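Local coordinates for protein glycosyltransferase (Streptomyces viridochromogenes, PDB 2IUY) that probably transfers a sugar from a nucleotide-sugar donor, as a retaining family GT-4 enzyme involved in the biosynthesis of the antibiotic avilamycin A, at residues 5-10 / 83-88; 181-186 / 291-296; 236-241 / 285-290. All blocks are in the same frame, centred on the assembly; numbering follows the deposited sequence.

Contact 1. Residues 5-10 / 83-88; sequences KVALVN and ADVDVV
Two parallel backbones meet here, knit firmly along Val6-Ala7 and Val87-Val88 and more loosely where Lys5 faces Asp84. In the tight part Ala7 N gives a hydrogen bond of 2.8 Å to Val87 O, approaching nearly along the C=O axis. The side chains then divide between the two faces of the sheet. Val6 and Val87 lie side by side on one face, pointing the same way, with Val6 CG1 4.1 Å from Val87 CG1. On the other face Ala7 CB touches Val85 CG2 at 4.0 Å, and Val9 CG2 crosses obliquely to Val88 CG1 at 3.9 Å. Beta-branched valines suit extended backbone, while the small Ala7 leaves room for Leu80 of helix 73-82, which covers this face together with Ile76. Strands 5-9 and 87-90 are the central neighbours of a parallel sheet ordered 3-2-1-4-5-6, the Rossmann-like core of the N-terminal domain of a GT-B glycosyltransferase. Strand 49-53 flanks 5-9 on its other edge. At the entry to the pair the pattern is irregular: Lys5 O takes Asp86 N at 2.8 Å on a lone pair in the carbonyl plane, and Val87 N only weakly. Asp86 turns its carboxylate back so that the anti lone pair of Asp86 OD2 receives Lys5 N at 2.8 Å, almost straight at 174°. Beyond it, toward solvent, the Lys5 chain bends at chi3 (-96°) and crosses obliquely to the exposed Asp84. There Lys5 NZ makes a weak 3.1 Å hydrogen bond to Asp84 O and a long salt bridge, 3.7 Å, to Asp84 OD2.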
# COMPACT_ATOMS: atom_id res chain seq x y z
N LYS A 5 22.45 -8.18 -4.42
CA LYS A 5 21.83 -7.74 -5.66
C LYS A 5 20.41 -8.26 -5.61
O LYS A 5 20.21 -9.45 -5.48
CB LYS A 5 22.59 -8.23 -6.89
CG LYS A 5 24.08 -7.74 -6.88
CD LYS A 5 24.59 -7.62 -8.29
CE LYS A 5 25.35 -8.79 -8.80
NZ LYS A 5 25.59 -8.60 -10.33
N VAL A 6 19.44 -7.33 -5.60
CA VAL A 6 18.03 -7.70 -5.38
C VAL A 6 17.23 -7.32 -6.63
O VAL A 6 17.24 -6.15 -7.07
CB VAL A 6 17.38 -7.04 -4.13
CG1 VAL A 6 15.90 -7.59 -3.89
CG2 VAL A 6 18.27 -7.16 -2.82
N ALA A 7 16.60 -8.31 -7.24
CA ALA A 7 15.66 -8.07 -8.32
C ALA A 7 14.29 -7.91 -7.70
O ALA A 7 13.78 -8.85 -7.09
CB ALA A 7 15.66 -9.23 -9.30
N LEU A 8 13.73 -6.69 -7.81
CA LEU A 8 12.41 -6.34 -7.26
C LEU A 8 11.45 -6.33 -8.39
O LEU A 8 11.64 -5.52 -9.29
CB LEU A 8 12.38 -4.92 -6.67
CG LEU A 8 12.86 -4.64 -5.27
CD1 LEU A 8 12.64 -3.10 -4.97
CD2 LEU A 8 12.17 -5.60 -4.25
N VAL A 9 10.41 -7.18 -8.34
CA VAL A 9 9.52 -7.35 -9.48
C VAL A 9 8.25 -6.67 -9.11
O VAL A 9 7.50 -7.14 -8.24
CB VAL A 9 9.24 -8.87 -9.89
CG1 VAL A 9 8.61 -8.94 -11.28
CG2 VAL A 9 10.55 -9.68 -9.93
N ASN A 10 8.02 -5.53 -9.75
CA ASN A 10 6.78 -4.79 -9.64
C ASN A 10 5.74 -5.53 -10.43
O ASN A 10 6.07 -6.27 -11.38
CB ASN A 10 6.96 -3.40 -10.27
CG ASN A 10 5.71 -2.56 -10.19
OD1 ASN A 10 5.09 -2.46 -9.14
ND2 ASN A 10 5.35 -1.92 -11.30
N ALA A 83 20.03 -13.61 -15.09
CA ALA A 83 20.45 -12.54 -14.19
C ALA A 83 21.39 -13.08 -13.14
O ALA A 83 21.20 -14.19 -12.62
CB ALA A 83 19.25 -11.82 -13.52
N ASP A 84 22.44 -12.31 -12.89
CA ASP A 84 23.27 -12.53 -11.75
C ASP A 84 22.75 -11.72 -10.53
O ASP A 84 23.32 -10.72 -10.16
CB ASP A 84 24.71 -12.15 -12.10
CG ASP A 84 25.72 -12.51 -11.01
OD1 ASP A 84 25.39 -13.33 -10.12
OD2 ASP A 84 26.86 -12.00 -11.06
N VAL A 85 21.66 -12.16 -9.89
CA VAL A 85 21.21 -11.46 -8.66
C VAL A 85 21.15 -12.45 -7.53
O VAL A 85 21.06 -13.64 -7.79
CB VAL A 85 19.85 -10.76 -8.81
CG1 VAL A 85 19.94 -9.55 -9.76
CG2 VAL A 85 18.73 -11.74 -9.22
N ASP A 86 21.17 -12.00 -6.28
CA ASP A 86 21.11 -12.94 -5.19
C ASP A 86 19.67 -13.35 -4.82
O ASP A 86 19.45 -14.45 -4.30
CB ASP A 86 21.81 -12.39 -3.96
CG ASP A 86 23.27 -12.02 -4.24
OD1 ASP A 86 24.11 -12.93 -4.51
OD2 ASP A 86 23.56 -10.80 -4.26
N VAL A 87 18.73 -12.45 -5.11
CA VAL A 87 17.36 -12.51 -4.59
C VAL A 87 16.44 -11.96 -5.66
O VAL A 87 16.70 -10.88 -6.21
CB VAL A 87 17.19 -11.57 -3.31
CG1 VAL A 87 15.73 -11.53 -2.82
CG2 VAL A 87 18.12 -11.99 -2.15
N VAL A 88 15.38 -12.71 -5.94
CA VAL A 88 14.24 -12.20 -6.69
C VAL A 88 13.09 -12.03 -5.72
O VAL A 88 12.62 -12.98 -5.16
CB VAL A 88 13.83 -13.14 -7.85
CG1 VAL A 88 12.50 -12.72 -8.52
CG2 VAL A 88 14.96 -13.20 -8.89

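Contact 2. Residues 181-186 / 291-296; sequences AAFAHA and TDFAPD
A T-shaped aromatic pair holds helix 177-187 against the connection that leads from strand 284-286 into helix 295-303, on the flank of the C-terminal Rossmann-like domain of this GT-B enzyme. Phe183 supplies the edge and Phe293 the face: the planes stand at 86° and the centroids are 5.1 Å apart. The helix backbone puts Phe183 CB over the Phe293 face as a CH-pi contact, 3.6 Å from Phe293 CE2. With CG anti to the backbone N (chi1 -180°), the Phe183 ring then swings so that Phe183 CD1 sits over the centre of the same Phe293 face, 3.7 Å above its plane. Phe293 CG is anti to its own carbonyl carbon, and the CD2/CE2 side of the ring comes against Phe183 CA and CB. Alanines one turn apart complete the helix surface. Ala182 CB meets Thr291 CB at 3.6 Å, and Ala186 CB meets Phe293 CB at 3.8 Å; their small size lets the loop come close to the helix backbone. An inverse gamma turn centred on Asp292 swings the chain round between Thr291 and Phe293. Pro295 follows Ala294, the N-cap residue, at the start of a helix, where a missing N-H costs no helical bond, and Pro295 CB lies 3.4 Å from Ala186 O. Ala298 and Thr301 of helix 295-303 also touch Phe183, while Tyr210 of helix 200-210 borders Ala182 and Thr291. No hydrogen bond spans the two segments, so dispersion and the attraction of Phe183's C-H edge for the pi face of Phe293 carry the contact.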
# COMPACT_ATOMS: atom_id res chain seq x y z
N ALA A 181 -18.18 8.35 3.34
CA ALA A 181 -19.09 9.51 3.15
C ALA A 181 -20.02 9.63 4.37
O ALA A 181 -20.16 10.73 4.95
CB ALA A 181 -19.91 9.39 1.83
N ALA A 182 -20.58 8.50 4.81
CA ALA A 182 -21.45 8.45 5.99
C ALA A 182 -20.72 8.96 7.25
O ALA A 182 -21.28 9.66 8.07
CB ALA A 182 -21.97 7.01 6.24
N PHE A 183 -19.48 8.56 7.43
CA PHE A 183 -18.78 8.96 8.65
C PHE A 183 -18.51 10.49 8.63
O PHE A 183 -18.71 11.20 9.64
CB PHE A 183 -17.53 8.09 8.88
CG PHE A 183 -16.76 8.45 10.14
CD1 PHE A 183 -16.99 7.77 11.32
CD2 PHE A 183 -15.81 9.46 10.11
CE1 PHE A 183 -16.34 8.11 12.48
CE2 PHE A 183 -15.14 9.82 11.29
CZ PHE A 183 -15.39 9.12 12.48
N ALA A 184 -18.03 10.99 7.49
CA ALA A 184 -17.83 12.43 7.28
C ALA A 184 -19.16 13.16 7.51
O ALA A 184 -19.20 14.10 8.29
CB ALA A 184 -17.30 12.71 5.87
N HIS A 185 -20.21 12.74 6.80
CA HIS A 185 -21.57 13.27 7.07
C HIS A 185 -21.94 13.35 8.59
O HIS A 185 -22.39 14.39 9.07
CB HIS A 185 -22.63 12.52 6.27
CG HIS A 185 -24.03 12.97 6.56
ND1 HIS A 185 -24.83 12.34 7.48
CD2 HIS A 185 -24.73 14.02 6.09
CE1 HIS A 185 -25.99 12.98 7.55
NE2 HIS A 185 -25.95 14.00 6.72
N ALA A 186 -21.71 12.26 9.32
CA ALA A 186 -21.92 12.18 10.75
C ALA A 186 -21.20 13.29 11.51
O ALA A 186 -21.71 13.77 12.53
CB ALA A 186 -21.46 10.78 11.29
N THR A 291 -22.84 2.19 7.70
CA THR A 291 -23.05 3.64 7.58
C THR A 291 -23.78 4.30 8.78
O THR A 291 -24.13 5.49 8.73
CB THR A 291 -23.90 3.99 6.31
OG1 THR A 291 -25.20 3.37 6.38
CG2 THR A 291 -23.19 3.60 5.02
N ASP A 292 -24.04 3.54 9.83
CA ASP A 292 -24.91 4.06 10.88
C ASP A 292 -24.03 4.60 12.01
O ASP A 292 -23.72 3.91 12.96
CB ASP A 292 -25.94 3.00 11.33
CG ASP A 292 -26.54 2.16 10.13
OD1 ASP A 292 -27.46 2.65 9.40
OD2 ASP A 292 -26.10 0.99 9.93
N PHE A 293 -23.56 5.82 11.86
CA PHE A 293 -22.65 6.41 12.84
C PHE A 293 -23.42 7.44 13.64
O PHE A 293 -23.97 8.39 13.03
CB PHE A 293 -21.44 7.08 12.16
CG PHE A 293 -20.56 6.12 11.41
CD1 PHE A 293 -19.71 5.25 12.11
CD2 PHE A 293 -20.56 6.09 10.01
CE1 PHE A 293 -18.87 4.35 11.42
CE2 PHE A 293 -19.73 5.21 9.31
CZ PHE A 293 -18.90 4.32 10.02
N ALA A 294 -23.50 7.25 14.96
CA ALA A 294 -24.02 8.31 15.85
C ALA A 294 -23.12 9.54 15.72
O ALA A 294 -21.89 9.43 15.89
CB ALA A 294 -24.08 7.83 17.28
N PRO A 295 -23.71 10.70 15.34
CA PRO A 295 -22.92 11.94 15.23
C PRO A 295 -22.05 12.29 16.47
O PRO A 295 -20.87 12.61 16.31
CB PRO A 295 -23.99 13.02 14.93
CG PRO A 295 -25.08 12.26 14.23
CD PRO A 295 -25.10 10.90 14.89
N ASP A 296 -22.61 12.19 17.68
CA ASP A 296 -21.87 12.50 18.92
C ASP A 296 -20.59 11.69 19.03
O ASP A 296 -19.51 12.26 19.17
CB ASP A 296 -22.77 12.39 20.19
CG ASP A 296 -22.91 10.92 20.73
OD1 ASP A 296 -23.40 10.02 20.00
OD2 ASP A 296 -22.54 10.68 21.92

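Contact 3. Residues 236-241 / 285-290; sequences LAMSQA and EVVGYG
The loops that leave the C-terminal ends of strands 234-237 and 284-286 meet at the edge of the nucleotide site: the side chain of Ser239 lies about 4 Å from that of Lys175, a residue seen to bind UDP. Gln240 is the hub, and both ends of its amide are used. Gln240 OE1 accepts Gly290 N at 3.2 Å along a virtually straight line (178°), in the carbonyl plane and on a lone pair. On the other end Gln240 NE2 gives a hydrogen bond to Met238 O at 2.7 Å, coming from above that carbonyl plane. Gln240 NE2 also donates to a water oxygen, 3.0 Å away. The same water gives one hydrogen to Gly288 O at 2.7 Å and the other to Gly290 O at 2.8 Å, so one side chain and one solvent molecule tie down the 288-290 loop. A bend at chi2 folds the glutamine chain round to do this. Gly290 has a positive phi of 83°, a conformation that glycine adopts readily. Tyr289 slides past Gln240 in the opposite direction, amide and ring 78° apart, and Ser239 O lies at the ring's edge, 3.5 Å from Tyr289 CE1. Farther along, Ala241 CB packs on the phenol end of the ring, whose OH is hydrogen-bonded to Asn273. Met238, present as selenomethionine, bends at chi2 and chi3 so that Met238 CE touches Val287 CG2 at 3.8 Å. Strand 268-270 runs between the two parent strands, with Val269 touching Val287, while helix 177-187 supplies Ala180 against Met238 and Glu179 against Gln240.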
# COMPACT_ATOMS: atom_id res chain seq x y z
N LEU A 236 -9.71 8.43 6.06
CA LEU A 236 -10.71 7.42 6.36
C LEU A 236 -10.37 6.20 5.50
O LEU A 236 -10.38 6.25 4.25
CB LEU A 236 -12.11 7.96 6.01
CG LEU A 236 -12.55 9.32 6.59
CD1 LEU A 236 -14.09 9.57 6.31
CD2 LEU A 236 -12.27 9.45 8.11
N ALA A 237 -10.02 5.12 6.18
CA ALA A 237 -9.70 3.84 5.52
C ALA A 237 -10.76 2.85 5.94
O ALA A 237 -10.68 2.25 7.01
CB ALA A 237 -8.30 3.37 5.97
N MSE A 238 -11.79 2.69 5.11
CA MSE A 238 -13.07 2.10 5.55
C MSE A 238 -13.41 0.82 4.84
O MSE A 238 -14.57 0.58 4.55
CB MSE A 238 -14.20 3.12 5.32
CG MSE A 238 -13.96 4.50 5.94
SE MSE A 238 -13.86 4.51 7.85
CE MSE A 238 -15.79 4.27 8.24
N SER A 239 -12.40 -0.01 4.60
CA SER A 239 -12.56 -1.26 3.89
C SER A 239 -13.66 -2.06 4.59
O SER A 239 -13.77 -2.03 5.81
CB SER A 239 -11.24 -2.03 3.79
OG SER A 239 -10.30 -1.31 2.99
N GLN A 240 -14.49 -2.73 3.78
CA GLN A 240 -15.68 -3.40 4.26
C GLN A 240 -15.57 -4.89 4.03
O GLN A 240 -14.97 -5.36 3.06
CB GLN A 240 -16.95 -2.85 3.55
CG GLN A 240 -17.23 -1.34 3.80
CD GLN A 240 -17.58 -1.01 5.25
OE1 GLN A 240 -18.52 -1.57 5.82
NE2 GLN A 240 -16.86 -0.05 5.84
N ALA A 241 -16.12 -5.68 4.94
CA ALA A 241 -16.07 -7.12 4.77
C ALA A 241 -17.21 -7.60 3.85
O ALA A 241 -18.29 -8.03 4.28
CB ALA A 241 -16.05 -7.84 6.12
N GLU A 285 -8.03 5.53 15.21
CA GLU A 285 -9.08 4.80 15.89
C GLU A 285 -9.87 3.97 14.89
O GLU A 285 -10.26 4.46 13.80
CB GLU A 285 -10.03 5.80 16.61
CG GLU A 285 -11.14 5.12 17.48
CD GLU A 285 -11.97 6.11 18.30
OE1 GLU A 285 -11.36 6.98 18.98
OE2 GLU A 285 -13.22 5.99 18.30
N VAL A 286 -10.19 2.76 15.32
CA VAL A 286 -11.08 1.83 14.63
C VAL A 286 -12.56 2.14 14.93
O VAL A 286 -12.93 2.44 16.07
CB VAL A 286 -10.70 0.35 14.94
CG1 VAL A 286 -11.76 -0.65 14.41
CG2 VAL A 286 -9.35 0.02 14.31
N VAL A 287 -13.37 2.10 13.89
CA VAL A 287 -14.81 2.19 14.05
C VAL A 287 -15.51 0.99 13.38
O VAL A 287 -14.89 0.19 12.65
CB VAL A 287 -15.35 3.56 13.53
CG1 VAL A 287 -14.66 4.75 14.28
CG2 VAL A 287 -15.17 3.72 11.99
N GLY A 288 -16.80 0.87 13.65
CA GLY A 288 -17.60 -0.14 13.03
C GLY A 288 -17.81 -0.09 11.52
O GLY A 288 -17.62 0.95 10.84
N TYR A 289 -18.25 -1.25 11.03
CA TYR A 289 -18.73 -1.42 9.68
C TYR A 289 -20.06 -0.72 9.44
O TYR A 289 -20.75 -0.36 10.39
CB TYR A 289 -18.93 -2.91 9.42
CG TYR A 289 -17.67 -3.68 9.21
CD1 TYR A 289 -16.66 -3.19 8.38
CD2 TYR A 289 -17.49 -4.91 9.84
CE1 TYR A 289 -15.50 -3.92 8.16
CE2 TYR A 289 -16.31 -5.64 9.65
CZ TYR A 289 -15.34 -5.14 8.81
OH TYR A 289 -14.22 -5.88 8.61
N GLY A 290 -20.43 -0.55 8.18
CA GLY A 290 -21.72 0.07 7.83
C GLY A 290 -21.66 1.58 7.83
O GLY A 290 -20.59 2.17 7.93
O HOH W 1 -17.86 1.55 8.19

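How the contacts relate
Contact 1 lies in the sheet of the N-terminal domain, contacts 2 and 3 in the C-terminal domain, contact 2 on its helices and contact 3 in loops after strands 234-237 and 284-286. Both domains carry a parallel sheet of strand order 3-2-1-4-5-6, the twin Rossmann-like plan of GT-B enzymes. The centre of contact 1 is about 47 Å from that of contact 2 and about 37 Å from that of contact 3, across the chain's centre. Along the chain contact 1 closes first; contact 3 is then nested inside the loop closed by contact 2. Their centres lie about 11 Å apart and they touch, Phe293 CZ being 3.6 Å from Met238 CE. One hydrophobic cluster therefore joins helix 177-187 to a loop bordering the UDP site.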